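Local coordinates for hypothetical conserved protein (Geobacillus kaustophilus, PDB 2QYH) that is of unknown function but, as a member of the haloacid dehalogenase-like hydrolases, is probably a magnesium-dependent phosphatase, at residues D[206-212]-D[226-231]; D[3-9]-D[201-205]; D[41-47]-D[61-66]. All blocks are in the same frame, centred on the assembly; numbering follows the deposited sequence.

Contact 1: residues D[206-212]-D[226-231]; sequences GDGLNDI and NAHEEV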
loop_
_atom_site.group_PDB
_atom_site.type_symbol
_atom_site.label_atom_id
_atom_site.label_comp_id
_atom_site.label_asym_id
_atom_site.label_seq_id
_atom_site.Cartn_x
_atom_site.Cartn_y
_atom_site.Cartn_z
ATOM N N GLY D 206 -1.571 9.631 19.069
ATOM C CA GLY D 206 -1.893 8.224 19.230
ATOM C C GLY D 206 -3.345 7.985 19.583
ATOM O O GLY D 206 -4.068 8.907 19.970
ATOM N N ASP D 207 -3.760 6.727 19.487
ATOM C CA ASP D 207 -5.139 6.354 19.745
ATOM C C ASP D 207 -5.290 5.085 20.579
ATOM O O ASP D 207 -6.244 4.945 21.337
ATOM C CB ASP D 207 -5.839 6.179 18.399
ATOM C CG ASP D 207 -7.200 5.541 18.521
ATOM O OD1 ASP D 207 -8.140 6.216 19.002
ATOM O OD2 ASP D 207 -7.320 4.357 18.132
ATOM N N GLY D 208 -4.355 4.158 20.447
ATOM C CA GLY D 208 -4.467 2.920 21.194
ATOM C C GLY D 208 -3.499 2.762 22.343
ATOM O O GLY D 208 -2.569 3.555 22.522
ATOM N N LEU D 209 -3.725 1.710 23.120
ATOM C CA LEU D 209 -2.903 1.394 24.280
ATOM C C LEU D 209 -1.434 1.215 23.902
ATOM O O LEU D 209 -0.541 1.480 24.709
ATOM C CB LEU D 209 -3.429 0.123 24.939
ATOM C CG LEU D 209 -4.919 0.128 25.305
ATOM C CD1 LEU D 209 -5.331 -1.267 25.736
ATOM C CD2 LEU D 209 -5.188 1.152 26.412
ATOM N N ASN D 210 -1.177 0.766 22.677
ATOM C CA ASN D 210 0.205 0.582 22.242
ATOM C C ASN D 210 0.878 1.936 21.993
ATOM O O ASN D 210 2.083 2.015 21.747
ATOM C CB ASN D 210 0.269 -0.309 20.992
ATOM C CG ASN D 210 -0.368 0.327 19.775
ATOM O OD1 ASN D 210 -1.043 1.349 19.864
ATOM N ND2 ASN D 210 -0.160 -0.293 18.621
ATOM N N ASP D 211 0.088 3.001 22.090
ATOM C CA ASP D 211 0.593 4.347 21.903
ATOM C C ASP D 211 0.899 5.044 23.228
ATOM O O ASP D 211 1.442 6.153 23.236
ATOM C CB ASP D 211 -0.418 5.190 21.126
ATOM C CG ASP D 211 -0.602 4.715 19.701
ATOM O OD1 ASP D 211 0.422 4.510 19.017
ATOM O OD2 ASP D 211 -1.761 4.556 19.256
ATOM N N ILE D 212 0.561 4.402 24.343
ATOM C CA ILE D 212 0.778 5.006 25.652
ATOM C C ILE D 212 2.213 5.371 25.977
ATOM O O ILE D 212 2.486 6.496 26.402
ATOM C CB ILE D 212 0.219 4.115 26.781
ATOM C CG1 ILE D 212 -1.315 4.171 26.770
ATOM C CG2 ILE D 212 0.754 4.576 28.126
ATOM C CD1 ILE D 212 -1.975 3.229 27.749
ATOM N N ASN D 226 -11.518 9.791 20.219
ATOM C CA ASN D 226 -12.101 8.550 20.718
ATOM C C ASN D 226 -11.068 7.552 21.199
ATOM O O ASN D 226 -11.241 6.338 21.036
ATOM C CB ASN D 226 -13.011 7.905 19.648
ATOM C CG ASN D 226 -14.194 8.785 19.296
ATOM O OD1 ASN D 226 -14.716 9.499 20.156
ATOM N ND2 ASN D 226 -14.622 8.746 18.040
ATOM N N ALA D 227 -10.005 8.046 21.814
ATOM C CA ALA D 227 -8.971 7.149 22.310
ATOM C C ALA D 227 -9.332 6.562 23.680
ATOM O O ALA D 227 -10.131 7.133 24.419
ATOM C CB ALA D 227 -7.624 7.902 22.411
ATOM N N HIS D 228 -8.770 5.396 23.989
ATOM C CA HIS D 228 -9.005 4.745 25.273
ATOM C C HIS D 228 -8.621 5.744 26.378
ATOM O O HIS D 228 -7.684 6.537 26.219
ATOM C CB HIS D 228 -8.174 3.464 25.344
ATOM C CG HIS D 228 -8.454 2.612 26.542
ATOM N ND1 HIS D 228 -8.008 2.934 27.807
ATOM C CD2 HIS D 228 -9.039 1.395 26.648
ATOM C CE1 HIS D 228 -8.295 1.945 28.636
ATOM N NE2 HIS D 228 -8.919 1.000 27.959
ATOM N N GLU D 229 -9.335 5.722 27.496
ATOM C CA GLU D 229 -9.040 6.688 28.540
ATOM C C GLU D 229 -7.653 6.567 29.132
ATOM O O GLU D 229 -7.117 7.560 29.632
ATOM C CB GLU D 229 -10.089 6.637 29.644
ATOM C CG GLU D 229 -11.455 7.071 29.160
ATOM C CD GLU D 229 -12.481 7.050 30.255
ATOM O OE1 GLU D 229 -12.484 6.086 31.053
ATOM O OE2 GLU D 229 -13.289 8.001 30.305
ATOM N N GLU D 230 -7.056 5.375 29.076
ATOM C CA GLU D 230 -5.694 5.204 29.607
ATOM C C GLU D 230 -4.677 5.893 28.689
ATOM O O GLU D 230 -3.548 6.195 29.097
ATOM C CB GLU D 230 -5.344 3.723 29.744
ATOM C CG GLU D 230 -6.000 3.009 30.920
ATOM C CD GLU D 230 -5.645 3.620 32.274
ATOM O OE1 GLU D 230 -4.583 4.266 32.395
ATOM O OE2 GLU D 230 -6.430 3.439 33.230
ATOM N N VAL D 231 -5.100 6.134 27.448
ATOM C CA VAL D 231 -4.290 6.805 26.445
ATOM C C VAL D 231 -4.430 8.309 26.666
ATOM O O VAL D 231 -3.449 9.055 26.603
ATOM C CB VAL D 231 -4.777 6.458 25.019
ATOM C CG1 VAL D 231 -3.956 7.219 23.984
ATOM C CG2 VAL D 231 -4.696 4.946 24.785
#
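Leu209, Ile212 and Val231 meet in a van der Waals contact between two loop-to-helix turns, one leaving strand 202-206 and the other starting helix 229-234; no hydrogen bond crosses it. Val231 is the hub. Its CG2 lies 3.4 Å from Gly208 O, with Ile212 CG1 4.0 Å from this same CG2 and Leu209 CD2 slightly farther. The same Leu209 CD2 sits over the centre of one face of the His228 ring, 13° off the normal, a CH-pi contact. The rotation of that ring is probably fixed by Glu230 N, which donates to His228 ND1 over 2.9 Å nearly in the ring plane, a capping bond to the N-cap residue of the helix. Ile212 carries CD1 to Glu230 O, 3.6 Å away, while the Glu230 carboxylate pairs with Arg233. Replacing Ile212 by an alanine here would probably open a gap between Val231 CG2 and the Glu230 backbone, where CG1 and CD1 now lie. At the strand end Ala227 CB packs on Asp207 O. The loop itself is shaped by Asp211 OD2, which takes Asp207 N at 3.0 Å from above the carboxylate plane and Gly208 N at 2.9 Å on its anti lone pair. Asp211 OD1 pairs with Lys184, and this Gly-Asp-Gly-Leu-Asn-Asp loop is consistent with motif IV of the haloacid dehalogenase fold.

Contact 2: residues D[3-9]-D[201-205]; sequences RKIVFFD and DVYAF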
loop_
_atom_site.group_PDB
_atom_site.type_symbol
_atom_site.label_atom_id
_atom_site.label_comp_id
_atom_site.label_asym_id
_atom_site.label_seq_id
_atom_site.Cartn_x
_atom_site.Cartn_y
_atom_site.Cartn_z
ATOM N N ARG D 3 14.893 21.898 15.334
ATOM C CA ARG D 3 13.818 21.332 14.529
ATOM C C ARG D 3 12.757 20.687 15.417
ATOM O O ARG D 3 13.033 20.289 16.548
ATOM C CB ARG D 3 14.371 20.255 13.589
ATOM C CG ARG D 3 15.207 20.752 12.442
ATOM C CD ARG D 3 14.375 20.903 11.189
ATOM N NE ARG D 3 15.230 21.099 10.025
ATOM C CZ ARG D 3 14.799 21.125 8.767
ATOM N NH1 ARG D 3 13.511 20.967 8.495
ATOM N NH2 ARG D 3 15.662 21.310 7.780
ATOM N N LYS D 4 11.546 20.584 14.883
ATOM C CA LYS D 4 10.437 19.946 15.581
ATOM C C LYS D 4 10.075 18.728 14.749
ATOM O O LYS D 4 10.338 18.685 13.552
ATOM C CB LYS D 4 9.240 20.892 15.671
ATOM C CG LYS D 4 9.498 22.111 16.528
ATOM C CD LYS D 4 8.562 23.243 16.162
ATOM C CE LYS D 4 8.905 24.514 16.924
ATOM N NZ LYS D 4 8.175 25.704 16.388
ATOM N N ILE D 5 9.492 17.725 15.379
ATOM C CA ILE D 5 9.104 16.531 14.652
ATOM C C ILE D 5 7.804 16.026 15.243
ATOM O O ILE D 5 7.564 16.175 16.439
ATOM C CB ILE D 5 10.196 15.433 14.749
ATOM C CG1 ILE D 5 9.805 14.225 13.893
ATOM C CG2 ILE D 5 10.425 15.039 16.199
ATOM C CD1 ILE D 5 10.936 13.218 13.697
ATOM N N VAL D 6 6.951 15.464 14.399
ATOM C CA VAL D 6 5.678 14.929 14.857
ATOM C C VAL D 6 5.581 13.478 14.400
ATOM O O VAL D 6 5.792 13.178 13.228
ATOM C CB VAL D 6 4.468 15.723 14.274
ATOM C CG1 VAL D 6 3.160 15.181 14.858
ATOM C CG2 VAL D 6 4.615 17.210 14.578
ATOM N N PHE D 7 5.268 12.591 15.336
ATOM C CA PHE D 7 5.123 11.168 15.057
ATOM C C PHE D 7 3.641 10.792 15.037
ATOM O O PHE D 7 2.859 11.313 15.825
ATOM C CB PHE D 7 5.853 10.362 16.128
ATOM C CG PHE D 7 7.339 10.396 15.995
ATOM C CD1 PHE D 7 7.997 9.471 15.193
ATOM C CD2 PHE D 7 8.090 11.364 16.659
ATOM C CE1 PHE D 7 9.388 9.510 15.055
ATOM C CE2 PHE D 7 9.476 11.411 16.525
ATOM C CZ PHE D 7 10.126 10.484 15.722
ATOM N N PHE D 8 3.264 9.885 14.138
ATOM C CA PHE D 8 1.873 9.459 14.007
ATOM C C PHE D 8 1.744 7.950 13.973
ATOM O O PHE D 8 2.507 7.279 13.287
ATOM C CB PHE D 8 1.270 9.977 12.701
ATOM C CG PHE D 8 1.211 11.467 12.597
ATOM C CD1 PHE D 8 0.145 12.177 13.147
ATOM C CD2 PHE D 8 2.207 12.169 11.921
ATOM C CE1 PHE D 8 0.072 13.569 13.018
ATOM C CE2 PHE D 8 2.144 13.551 11.790
ATOM C CZ PHE D 8 1.074 14.257 12.337
ATOM N N ASP D 9 0.786 7.412 14.716
ATOM C CA ASP D 9 0.539 5.984 14.673
ATOM C C ASP D 9 -0.397 5.913 13.466
ATOM O O ASP D 9 -0.932 6.943 13.053
ATOM C CB ASP D 9 -0.167 5.513 15.943
ATOM C CG ASP D 9 -0.453 4.023 15.928
ATOM O OD1 ASP D 9 0.472 3.246 15.592
ATOM O OD2 ASP D 9 -1.598 3.634 16.258
ATOM N N ASP D 201 10.506 19.450 21.691
ATOM C CA ASP D 201 10.081 19.763 20.336
ATOM C C ASP D 201 9.570 18.521 19.631
ATOM O O ASP D 201 9.391 18.522 18.418
ATOM C CB ASP D 201 11.232 20.366 19.541
ATOM C CG ASP D 201 11.723 21.671 20.128
ATOM O OD1 ASP D 201 10.935 22.637 20.205
ATOM O OD2 ASP D 201 12.903 21.729 20.516
ATOM N N VAL D 202 9.342 17.459 20.392
ATOM C CA VAL D 202 8.845 16.218 19.826
ATOM C C VAL D 202 7.360 16.083 20.150
ATOM O O VAL D 202 6.964 16.223 21.298
ATOM C CB VAL D 202 9.600 15.001 20.408
ATOM C CG1 VAL D 202 9.114 13.708 19.753
ATOM C CG2 VAL D 202 11.084 15.174 20.197
ATOM N N TYR D 203 6.546 15.821 19.134
ATOM C CA TYR D 203 5.104 15.663 19.301
ATOM C C TYR D 203 4.696 14.283 18.803
ATOM O O TYR D 203 5.389 13.693 17.980
ATOM C CB TYR D 203 4.368 16.713 18.474
ATOM C CG TYR D 203 4.704 18.133 18.839
ATOM C CD1 TYR D 203 3.837 18.899 19.626
ATOM C CD2 TYR D 203 5.905 18.705 18.431
ATOM C CE1 TYR D 203 4.156 20.209 19.990
ATOM C CE2 TYR D 203 6.238 20.011 18.789
ATOM C CZ TYR D 203 5.361 20.755 19.573
ATOM O OH TYR D 203 5.697 22.038 19.942
ATOM N N ALA D 204 3.573 13.768 19.291
ATOM C CA ALA D 204 3.081 12.468 18.840
ATOM C C ALA D 204 1.562 12.387 18.954
ATOM O O ALA D 204 0.974 12.930 19.879
ATOM C CB ALA D 204 3.731 11.338 19.645
ATOM N N PHE D 205 0.934 11.715 17.998
ATOM C CA PHE D 205 -0.516 11.532 17.997
ATOM C C PHE D 205 -0.803 10.040 18.064
ATOM O O PHE D 205 -0.340 9.278 17.214
ATOM C CB PHE D 205 -1.153 12.104 16.723
ATOM C CG PHE D 205 -1.236 13.597 16.702
ATOM C CD1 PHE D 205 -2.473 14.233 16.668
ATOM C CD2 PHE D 205 -0.082 14.371 16.675
ATOM C CE1 PHE D 205 -2.561 15.629 16.601
ATOM C CE2 PHE D 205 -0.154 15.760 16.609
ATOM C CZ PHE D 205 -1.395 16.395 16.570
#
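Tyr203 O is gripped twice from the neighbouring strand. Phe7 N donates to it over 2.9 Å, tilted 33° from the carbonyl plane, and Val6 CA adds a CA-H...O contact at 3.4 Å. The Phe7 ring presents its edge to the same oxygen. Phe7 O is shared in a like manner, by Phe205 N at 2.9 Å and by the CA-H of Ala204. Ile5 straddles Val202, its N bonded to Asp201 O and its O to Tyr203 N, the parallel pattern, which ends in a weak bond from Asp9 N to Phe205 O. These are the central strands of a Rossmann-like sheet, where strand 5-8 lies between 38-42 and 202-206. Asp9, just after its strand, is paired with Lys184 and is consistent with the nucleophile, the first aspartate of the family's DxDx(T/V) pattern. Side chains alternate between the faces. On one, Phe8 CE1 stands over the face of the Phe205 ring, 3.7 Å from Phe205 CD2, but the two planes meet obliquely at 31°; Val6 CG1, anti to its own N (chi1 -176°), is thereby brought to Phe205 CE2 at 3.8 Å, and Ile247 of helix 246-253 packs against both phenyl rings. On the other, Val202 CG1 meets the rim of the Phe7 ring, 4.0 Å from Phe7 CE2, and Ile5 CG2 lies alongside Val202; Ile188 and Met191 pack on Phe7.

Contact 3: residues D[41-47]-D[61-66]; sequences IATGRAP and SFVSFN
Phe65 and Asn66 both adopt left-handed backbone angles just where strand 62-64 ends, and at this kink two successive N-H groups meet the loop 43-47. Phe65 N donates to Arg45 O over 2.8 Å, and Asn66 N reaches Thr43 O at 3.2 Å, at an N-H...O angle of 146°. Before the kink the pairing is regular and parallel: Val63 N bonds to Ile41 O, and Thr43 N to Val63 O at 2.8 Å, nearly straight at 168°. The two strands are joined through helix 51-57 as a beta-alpha-beta crossover of the Rossmann-like core, and the loop after strand 38-42 is consistent with motif II of the haloacid dehalogenase family, with Thr43 at its head. There Thr43 OG1, anti to its backbone N (chi1 -178°), takes Arg45 N at 3.1 Å, an ST turn that shapes the loop; the Arg45 side chain forms a salt bridge with Asp11. The Phe65 ring lies flat beneath the loop: Ala46 CA is above one face, 3.8 Å from the centroid and offset toward the rim. Pro47 crosses the same ring at about a right angle with CD turned to it, while Pro47 CG touches Phe62 CE2 at 4.0 Å. Ser64 OG, near the edge of the Phe62 ring, is bonded to Tyr69 O, and Phe50 meets Phe62 edge-to-face.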
loop_
_atom_site.group_PDB
_atom_site.type_symbol
_atom_site.label_atom_id
_atom_site.label_comp_id
_atom_site.label_asym_id
_atom_site.label_seq_id
_atom_site.Cartn_x
_atom_site.Cartn_y
_atom_site.Cartn_z
ATOM N N ILE D 41 6.105 8.429 10.859
ATOM C CA ILE D 41 5.166 7.446 11.361
ATOM C C ILE D 41 5.900 6.572 12.375
ATOM O O ILE D 41 7.075 6.279 12.197
ATOM C CB ILE D 41 4.650 6.557 10.214
ATOM C CG1 ILE D 41 3.675 7.355 9.346
ATOM C CG2 ILE D 41 4.017 5.282 10.777
ATOM C CD1 ILE D 41 3.174 6.605 8.103
ATOM N N ALA D 42 5.225 6.183 13.447
ATOM C CA ALA D 42 5.832 5.303 14.448
ATOM C C ALA D 42 4.866 4.142 14.576
ATOM O O ALA D 42 3.715 4.331 14.969
ATOM C CB ALA D 42 5.983 6.011 15.780
ATOM N N THR D 43 5.329 2.942 14.250
ATOM C CA THR D 43 4.456 1.780 14.288
ATOM C C THR D 43 5.194 0.475 14.564
ATOM O O THR D 43 6.418 0.409 14.484
ATOM C CB THR D 43 3.712 1.644 12.942
ATOM O OG1 THR D 43 2.818 0.527 12.986
ATOM C CG2 THR D 43 4.710 1.439 11.814
ATOM N N GLY D 44 4.433 -0.562 14.891
ATOM C CA GLY D 44 5.033 -1.855 15.146
ATOM C C GLY D 44 5.102 -2.650 13.854
ATOM O O GLY D 44 5.723 -3.712 13.796
ATOM N N ARG D 45 4.469 -2.119 12.812
ATOM C CA ARG D 45 4.430 -2.774 11.509
ATOM C C ARG D 45 5.760 -2.803 10.776
ATOM O O ARG D 45 6.700 -2.077 11.113
ATOM C CB ARG D 45 3.415 -2.086 10.602
ATOM C CG ARG D 45 2.028 -2.026 11.158
ATOM C CD ARG D 45 1.111 -1.380 10.157
ATOM N NE ARG D 45 -0.248 -1.240 10.667
ATOM C CZ ARG D 45 -1.270 -0.809 9.938
ATOM N NH1 ARG D 45 -1.092 -0.475 8.662
ATOM N NH2 ARG D 45 -2.470 -0.720 10.485
ATOM N N ALA D 46 5.818 -3.656 9.760
ATOM C CA ALA D 46 6.998 -3.789 8.920
ATOM C C ALA D 46 6.899 -2.693 7.864
ATOM O O ALA D 46 5.805 -2.308 7.463
ATOM C CB ALA D 46 7.002 -5.147 8.248
ATOM N N PRO D 47 8.037 -2.169 7.405
ATOM C CA PRO D 47 7.978 -1.117 6.388
ATOM C C PRO D 47 7.004 -1.425 5.238
ATOM O O PRO D 47 6.158 -0.597 4.895
ATOM C CB PRO D 47 9.423 -1.022 5.919
ATOM C CG PRO D 47 10.188 -1.285 7.194
ATOM C CD PRO D 47 9.425 -2.446 7.815
ATOM N N SER D 61 10.009 9.083 6.481
ATOM C CA SER D 61 10.738 8.961 7.741
ATOM C C SER D 61 9.826 8.169 8.654
ATOM O O SER D 61 8.621 8.400 8.669
ATOM C CB SER D 61 11.008 10.323 8.356
ATOM O OG SER D 61 11.856 11.075 7.523
ATOM N N PHE D 62 10.386 7.237 9.414
ATOM C CA PHE D 62 9.556 6.439 10.295
ATOM C C PHE D 62 10.313 5.525 11.241
ATOM O O PHE D 62 11.503 5.266 11.078
ATOM C CB PHE D 62 8.593 5.586 9.464
ATOM C CG PHE D 62 9.277 4.719 8.420
ATOM C CD1 PHE D 62 9.404 5.158 7.101
ATOM C CD2 PHE D 62 9.793 3.468 8.758
ATOM C CE1 PHE D 62 10.031 4.362 6.132
ATOM C CE2 PHE D 62 10.426 2.663 7.794
ATOM C CZ PHE D 62 10.543 3.114 6.477
ATOM N N VAL D 63 9.582 5.059 12.245
ATOM C CA VAL D 63 10.074 4.122 13.233
ATOM C C VAL D 63 9.169 2.920 12.995
ATOM O O VAL D 63 7.970 2.978 13.281
ATOM C CB VAL D 63 9.840 4.612 14.678
ATOM C CG1 VAL D 63 10.160 3.482 15.665
ATOM C CG2 VAL D 63 10.704 5.818 14.980
ATOM N N SER D 64 9.726 1.847 12.445
ATOM C CA SER D 64 8.943 0.642 12.186
ATOM C C SER D 64 9.455 -0.514 13.044
ATOM O O SER D 64 10.450 -0.374 13.751
ATOM C CB SER D 64 9.024 0.267 10.709
ATOM O OG SER D 64 10.337 -0.122 10.347
ATOM N N PHE D 65 8.763 -1.648 12.984
ATOM C CA PHE D 65 9.135 -2.835 13.756
ATOM C C PHE D 65 9.349 -2.514 15.236
ATOM O O PHE D 65 10.340 -2.936 15.829
ATOM C CB PHE D 65 10.422 -3.466 13.197
ATOM C CG PHE D 65 10.233 -4.243 11.916
ATOM C CD1 PHE D 65 9.304 -5.279 11.837
ATOM C CD2 PHE D 65 11.040 -3.985 10.811
ATOM C CE1 PHE D 65 9.184 -6.058 10.673
ATOM C CE2 PHE D 65 10.928 -4.755 9.648
ATOM C CZ PHE D 65 9.997 -5.796 9.581
ATOM N N ASN D 66 8.421 -1.767 15.828
ATOM C CA ASN D 66 8.520 -1.393 17.240
ATOM C C ASN D 66 9.904 -0.892 17.632
ATOM O O ASN D 66 10.416 -1.248 18.690
ATOM C CB ASN D 66 8.166 -2.569 18.156
ATOM C CG ASN D 66 6.754 -3.068 17.951
ATOM O OD1 ASN D 66 6.512 -3.935 17.116
ATOM N ND2 ASN D 66 5.808 -2.512 18.705
#

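Following the chain from its N terminus, strand 5-8 comes first and waits almost 200 residues for its partner in contact 2. Meanwhile contact 3 opens and closes, joining strand 38-42 to strand 62-64 through a single helix, so that it nests within the long loop that contact 2 shuts at 201-205. Contact 1 then follows in series, a short closure over helix 212-217 and strand 220-223. Contacts 2 and 3 share the sheet: Phe8 O probably bonds to Ala42 N, and Phe7 touches Val63. Contacts 1 and 2 meet at Asp9 and Asp211, whose carboxylates lie close together at the strand ends, where the probable active site forms.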